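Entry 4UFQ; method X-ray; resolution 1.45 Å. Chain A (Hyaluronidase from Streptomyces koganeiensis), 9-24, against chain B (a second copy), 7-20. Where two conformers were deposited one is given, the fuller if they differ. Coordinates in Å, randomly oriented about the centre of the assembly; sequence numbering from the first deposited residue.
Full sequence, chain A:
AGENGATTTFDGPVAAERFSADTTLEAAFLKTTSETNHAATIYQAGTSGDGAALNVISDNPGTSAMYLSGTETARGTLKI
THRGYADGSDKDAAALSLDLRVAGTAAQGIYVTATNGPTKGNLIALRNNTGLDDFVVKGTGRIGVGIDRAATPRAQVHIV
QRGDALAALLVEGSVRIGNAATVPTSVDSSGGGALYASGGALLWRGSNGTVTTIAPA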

# COMPACT_ATOMS: atom_id res chain seq x y z
N THR A 9 40.09 -20.64 8.02
CA THR A 9 40.00 -19.27 8.52
C THR A 9 41.04 -18.37 7.86
O THR A 9 42.25 -18.53 8.06
CB THR A 9 40.19 -19.24 10.05
OG1 THR A 9 39.19 -20.05 10.68
CG2 THR A 9 40.08 -17.81 10.58
N PHE A 10 40.55 -17.42 7.07
CA PHE A 10 41.36 -16.35 6.51
C PHE A 10 41.38 -15.16 7.47
O PHE A 10 40.33 -14.62 7.81
CB PHE A 10 40.78 -15.89 5.17
CG PHE A 10 40.82 -16.94 4.10
CD1 PHE A 10 39.87 -17.95 4.07
CD2 PHE A 10 41.79 -16.92 3.13
CE1 PHE A 10 39.89 -18.92 3.09
CE2 PHE A 10 41.82 -17.89 2.14
CZ PHE A 10 40.87 -18.89 2.12
N ASP A 11 42.57 -14.75 7.88
CA ASP A 11 42.71 -13.63 8.80
C ASP A 11 42.47 -12.28 8.12
O ASP A 11 42.34 -11.25 8.79
CB ASP A 11 44.10 -13.64 9.45
CG ASP A 11 44.24 -14.71 10.52
OD1 ASP A 11 43.24 -15.38 10.84
OD2 ASP A 11 45.36 -14.87 11.05
N GLY A 12 42.40 -12.28 6.79
CA GLY A 12 42.18 -11.06 6.03
C GLY A 12 41.08 -11.19 4.99
O GLY A 12 40.32 -12.17 4.98
N PRO A 13 40.98 -10.20 4.09
CA PRO A 13 39.94 -10.27 3.06
C PRO A 13 40.22 -11.33 2.00
O PRO A 13 41.37 -11.66 1.71
CB PRO A 13 39.97 -8.88 2.43
CG PRO A 13 40.70 -8.01 3.42
CD PRO A 13 41.69 -8.91 4.07
N VAL A 14 39.14 -11.86 1.45
CA VAL A 14 39.18 -12.77 0.31
C VAL A 14 38.49 -12.12 -0.88
O VAL A 14 37.40 -11.53 -0.75
CB VAL A 14 38.48 -14.11 0.64
CG1 VAL A 14 38.39 -14.99 -0.61
CG2 VAL A 14 39.23 -14.85 1.75
N ALA A 15 39.12 -12.23 -2.04
CA ALA A 15 38.55 -11.81 -3.31
C ALA A 15 38.54 -13.00 -4.24
O ALA A 15 39.47 -13.81 -4.23
CB ALA A 15 39.36 -10.69 -3.91
N ALA A 16 37.48 -13.12 -5.03
CA ALA A 16 37.34 -14.24 -5.96
C ALA A 16 36.47 -13.85 -7.15
O ALA A 16 35.87 -12.77 -7.16
CB ALA A 16 36.76 -15.46 -5.24
N GLU A 17 36.41 -14.72 -8.15
CA GLU A 17 35.60 -14.45 -9.34
C GLU A 17 34.13 -14.74 -9.05
O GLU A 17 33.24 -14.26 -9.75
CB GLU A 17 36.08 -15.31 -10.52
CG GLU A 17 35.43 -14.94 -11.86
CD GLU A 17 35.94 -15.78 -13.03
OE1 GLU A 17 36.57 -16.82 -12.79
OE2 GLU A 17 35.69 -15.39 -14.19
N ARG A 18 33.88 -15.53 -8.00
CA ARG A 18 32.54 -15.98 -7.67
C ARG A 18 32.58 -16.79 -6.38
O ARG A 18 33.57 -17.48 -6.12
CB ARG A 18 31.99 -16.84 -8.81
CG ARG A 18 30.77 -17.69 -8.48
CD ARG A 18 30.29 -18.42 -9.73
NE ARG A 18 29.41 -19.54 -9.43
CZ ARG A 18 28.08 -19.47 -9.38
NH1 ARG A 18 27.45 -18.32 -9.59
NH2 ARG A 18 27.37 -20.56 -9.10
N PHE A 19 31.52 -16.71 -5.59
CA PHE A 19 31.35 -17.52 -4.40
C PHE A 19 30.09 -18.36 -4.51
O PHE A 19 29.01 -17.84 -4.81
CB PHE A 19 31.26 -16.65 -3.14
CG PHE A 19 32.42 -15.73 -2.96
CD1 PHE A 19 33.61 -16.20 -2.43
CD2 PHE A 19 32.33 -14.40 -3.34
CE1 PHE A 19 34.69 -15.35 -2.26
CE2 PHE A 19 33.40 -13.55 -3.17
CZ PHE A 19 34.59 -14.03 -2.64
N SER A 20 30.20 -19.66 -4.25
CA SER A 20 29.04 -20.53 -4.31
C SER A 20 29.03 -21.53 -3.17
O SER A 20 30.08 -21.99 -2.72
CB SER A 20 28.95 -21.24 -5.66
OG SER A 20 30.01 -22.17 -5.81
N ALA A 21 27.84 -21.85 -2.70
CA ALA A 21 27.65 -22.84 -1.66
C ALA A 21 26.35 -23.58 -1.91
O ALA A 21 25.31 -22.96 -2.17
CB ALA A 21 27.65 -22.19 -0.28
N ASP A 22 26.42 -24.91 -1.88
CA ASP A 22 25.23 -25.77 -1.94
C ASP A 22 25.32 -26.71 -0.76
O ASP A 22 26.04 -27.71 -0.80
CB ASP A 22 25.19 -26.56 -3.25
CG ASP A 22 23.87 -27.28 -3.46
OD1 ASP A 22 23.06 -27.33 -2.52
OD2 ASP A 22 23.65 -27.80 -4.57
N THR A 23 24.58 -26.40 0.30
CA THR A 23 24.88 -26.92 1.62
C THR A 23 23.63 -27.15 2.47
O THR A 23 22.53 -26.74 2.11
CB THR A 23 25.83 -25.94 2.35
OG1 THR A 23 26.14 -26.43 3.66
CG2 THR A 23 25.19 -24.54 2.45
N THR A 24 23.81 -27.82 3.61
CA THR A 24 22.75 -27.99 4.60
C THR A 24 22.96 -27.06 5.79
O THR A 24 22.09 -26.93 6.65
CB THR A 24 22.65 -29.44 5.11
OG1 THR A 24 23.89 -29.81 5.71
CG2 THR A 24 22.33 -30.39 3.97
N THR B 7 45.42 -10.19 2.82
CA THR B 7 44.49 -10.32 1.71
C THR B 7 44.82 -11.52 0.82
O THR B 7 45.99 -11.85 0.61
CB THR B 7 44.47 -9.05 0.84
OG1 THR B 7 44.28 -7.90 1.66
CG2 THR B 7 43.36 -9.13 -0.20
N THR B 8 43.78 -12.17 0.32
CA THR B 8 43.92 -13.34 -0.54
C THR B 8 43.07 -13.19 -1.80
O THR B 8 41.87 -12.95 -1.73
CB THR B 8 43.52 -14.62 0.21
OG1 THR B 8 44.31 -14.74 1.40
CG2 THR B 8 43.73 -15.86 -0.66
N THR B 9 43.71 -13.34 -2.95
CA THR B 9 43.04 -13.19 -4.24
C THR B 9 42.99 -14.51 -5.01
O THR B 9 44.02 -15.04 -5.43
CB THR B 9 43.74 -12.12 -5.10
OG1 THR B 9 43.75 -10.87 -4.41
CG2 THR B 9 43.03 -11.95 -6.44
N PHE B 10 41.77 -15.03 -5.17
CA PHE B 10 41.50 -16.17 -6.03
C PHE B 10 41.19 -15.69 -7.44
O PHE B 10 40.26 -14.91 -7.64
CB PHE B 10 40.31 -16.96 -5.50
CG PHE B 10 40.54 -17.59 -4.15
CD1 PHE B 10 40.45 -16.83 -3.00
CD2 PHE B 10 40.84 -18.93 -4.05
CE1 PHE B 10 40.66 -17.41 -1.76
CE2 PHE B 10 41.05 -19.51 -2.81
CZ PHE B 10 40.96 -18.75 -1.67
N ASP B 11 41.95 -16.16 -8.41
CA ASP B 11 41.74 -15.77 -9.80
C ASP B 11 40.51 -16.44 -10.42
O ASP B 11 40.08 -16.05 -11.51
CB ASP B 11 42.99 -16.09 -10.64
CG ASP B 11 44.13 -15.12 -10.39
OD1 ASP B 11 43.94 -14.13 -9.65
OD2 ASP B 11 45.23 -15.34 -10.95
N GLY B 12 39.95 -17.42 -9.73
CA GLY B 12 38.79 -18.14 -10.22
C GLY B 12 37.68 -18.26 -9.18
O GLY B 12 37.71 -17.61 -8.14
N PRO B 13 36.68 -19.10 -9.47
CA PRO B 13 35.58 -19.27 -8.51
C PRO B 13 35.99 -20.04 -7.26
O PRO B 13 36.89 -20.88 -7.30
CB PRO B 13 34.54 -20.07 -9.29
CG PRO B 13 34.93 -19.92 -10.75
CD PRO B 13 36.42 -19.81 -10.73
N VAL B 14 35.33 -19.71 -6.16
CA VAL B 14 35.45 -20.43 -4.91
C VAL B 14 34.12 -21.07 -4.55
O VAL B 14 33.05 -20.45 -4.67
CB VAL B 14 35.87 -19.48 -3.76
CG1 VAL B 14 35.84 -20.20 -2.42
CG2 VAL B 14 37.27 -18.91 -4.02
N ALA B 15 34.19 -22.33 -4.13
CA ALA B 15 33.05 -23.06 -3.61
C ALA B 15 33.38 -23.52 -2.20
O ALA B 15 34.51 -23.90 -1.93
CB ALA B 15 32.73 -24.24 -4.48
N ALA B 16 32.39 -23.49 -1.32
CA ALA B 16 32.59 -23.88 0.07
C ALA B 16 31.28 -24.36 0.69
O ALA B 16 30.22 -24.24 0.08
CB ALA B 16 33.18 -22.72 0.88
N GLU B 17 31.36 -24.92 1.89
CA GLU B 17 30.18 -25.42 2.58
C GLU B 17 29.41 -24.25 3.22
O GLU B 17 28.23 -24.37 3.52
CB GLU B 17 30.56 -26.44 3.66
CG GLU B 17 29.37 -27.17 4.29
CD GLU B 17 29.77 -28.20 5.33
OE1 GLU B 17 30.93 -28.18 5.79
OE2 GLU B 17 28.92 -29.04 5.70
N ARG B 18 30.10 -23.13 3.40
CA ARG B 18 29.54 -21.98 4.09
C ARG B 18 30.55 -20.84 4.06
O ARG B 18 31.76 -21.08 4.10
CB ARG B 18 29.23 -22.36 5.54
CG ARG B 18 28.98 -21.20 6.49
CD ARG B 18 28.59 -21.73 7.86
NE ARG B 18 28.74 -20.73 8.92
CZ ARG B 18 27.78 -19.91 9.34
NH1 ARG B 18 26.57 -19.95 8.78
NH2 ARG B 18 28.02 -19.05 10.31
N PHE B 19 30.05 -19.61 4.00
CA PHE B 19 30.88 -18.41 4.10
C PHE B 19 30.43 -17.57 5.29
O PHE B 19 29.25 -17.27 5.43
CB PHE B 19 30.78 -17.57 2.83
CG PHE B 19 31.13 -18.31 1.58
CD1 PHE B 19 32.46 -18.52 1.24
CD2 PHE B 19 30.14 -18.83 0.77
CE1 PHE B 19 32.79 -19.20 0.08
CE2 PHE B 19 30.47 -19.52 -0.38
CZ PHE B 19 31.80 -19.71 -0.72
N SER B 20 31.37 -17.17 6.13
CA SER B 20 31.04 -16.34 7.27
C SER B 20 32.07 -15.24 7.49
O SER B 20 33.26 -15.42 7.23
CB SER B 20 30.88 -17.18 8.53
OG SER B 20 32.12 -17.73 8.94
O HOH W 1 43.55 -12.91 3.21
O HOH W 2 31.74 -20.80 -7.02
O HOH W 3 29.03 -25.94 -1.60
O HOH W 4 26.76 -29.48 3.86

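The apolar centre of this contact is built from phenylalanine, valine and alanine. Phe A19 and Phe B19 form an edge-to-face pair. The edge of Phe A19 turns toward the face of Phe B19, with ring centroids 5.6 Å apart and planes at 74°. Phe A19 CB also sits over that face, 4.3 Å from the ring centroid and 3.9 Å from Phe B19 CZ. Both have chi1 in m. In the sheet Phe A19 pairs with Val B14, so the copies are offset by five residues at this point. Both phenylalanines are buried.

Val B14 lies beside this pair. Val B14 CB is 4.2 Å from Phe A19 CD1, and Val B14 CG2 is 3.7 Å from Ala A16 CB. The short side chain of Ala A16 also fits against Phe B10, with 3.9 Å between the two CB atoms. Ala A21 points toward chain B and places its CB 3.9 Å from Phe B19 CE2. Ala A21 CB also lies 3.3 Å from Ala B16 O.

A second apolar cluster gathers around Phe B10. Val A14, in the t rotamer, brings CG1 to 3.5 Å from Phe B10 CE1. Phe A10 CZ reaches Phe B10 CZ at 3.8 Å. Phe A10 and Phe B10 remain partly exposed, whereas Val A14 is buried.

The backbones hold these side chains in register. Val A14 and Ala A15 pair in parallel with Thr B8 and Thr B9. Phe A19 and Ser A20 pair likewise with Val B14 and Ala B15. Val A14, Thr B8, Phe A19 and Val B14 face one side of the sheet. Ala A15, Thr B9, Ser A20 and Ala B15 face the other. Ser A20 is compact enough to sit beside Ala B15, with Ser A20 OG 3.7 Å from Ala B15 CB, and its hydroxyl still binds water.

Hydrogen bonds run in both directions between the chains. Thr B8 N donates to Pro A13 O at 2.8 Å, and Ala A15 N to Thr B8 O at 2.9 Å. Phe B10 N donates to Ala A15 O at 2.8 Å. Glu A17 N then reaches Gly B12 O at 3.2 Å. Farther along, Val B14 N donates to Arg A18 O at 2.8 Å, and Ser A20 N to Val B14 O at 3.0 Å. Ala B16 N closes the series on Ser A20 O at 3.1 Å. Proline suits position A13, where its carbonyl accepts and no amide hydrogen is needed.

Polar groups and water finish the edge. Thr A23 OG1 donates to Glu B17 O at 2.9 Å; its t rotamer carries the hydroxyl to that carbonyl. Water 4 bridges Thr A23 OG1, at 3.1 Å, and Glu B17 OE2, at 2.9 Å. Water 3 links Asp A22 N, at 2.8 Å, to Ala B16 O, at 2.7 Å. Water 2 joins Ser A20 OG, at 2.5 Å, to Val B14 O, at 2.7 Å. Near the start of the stretches, water 1 connects Pro A13 O, at 2.9 Å, with Thr B8 OG1, at 2.7 Å. Together the stretches bury 964 Å², counting both sides.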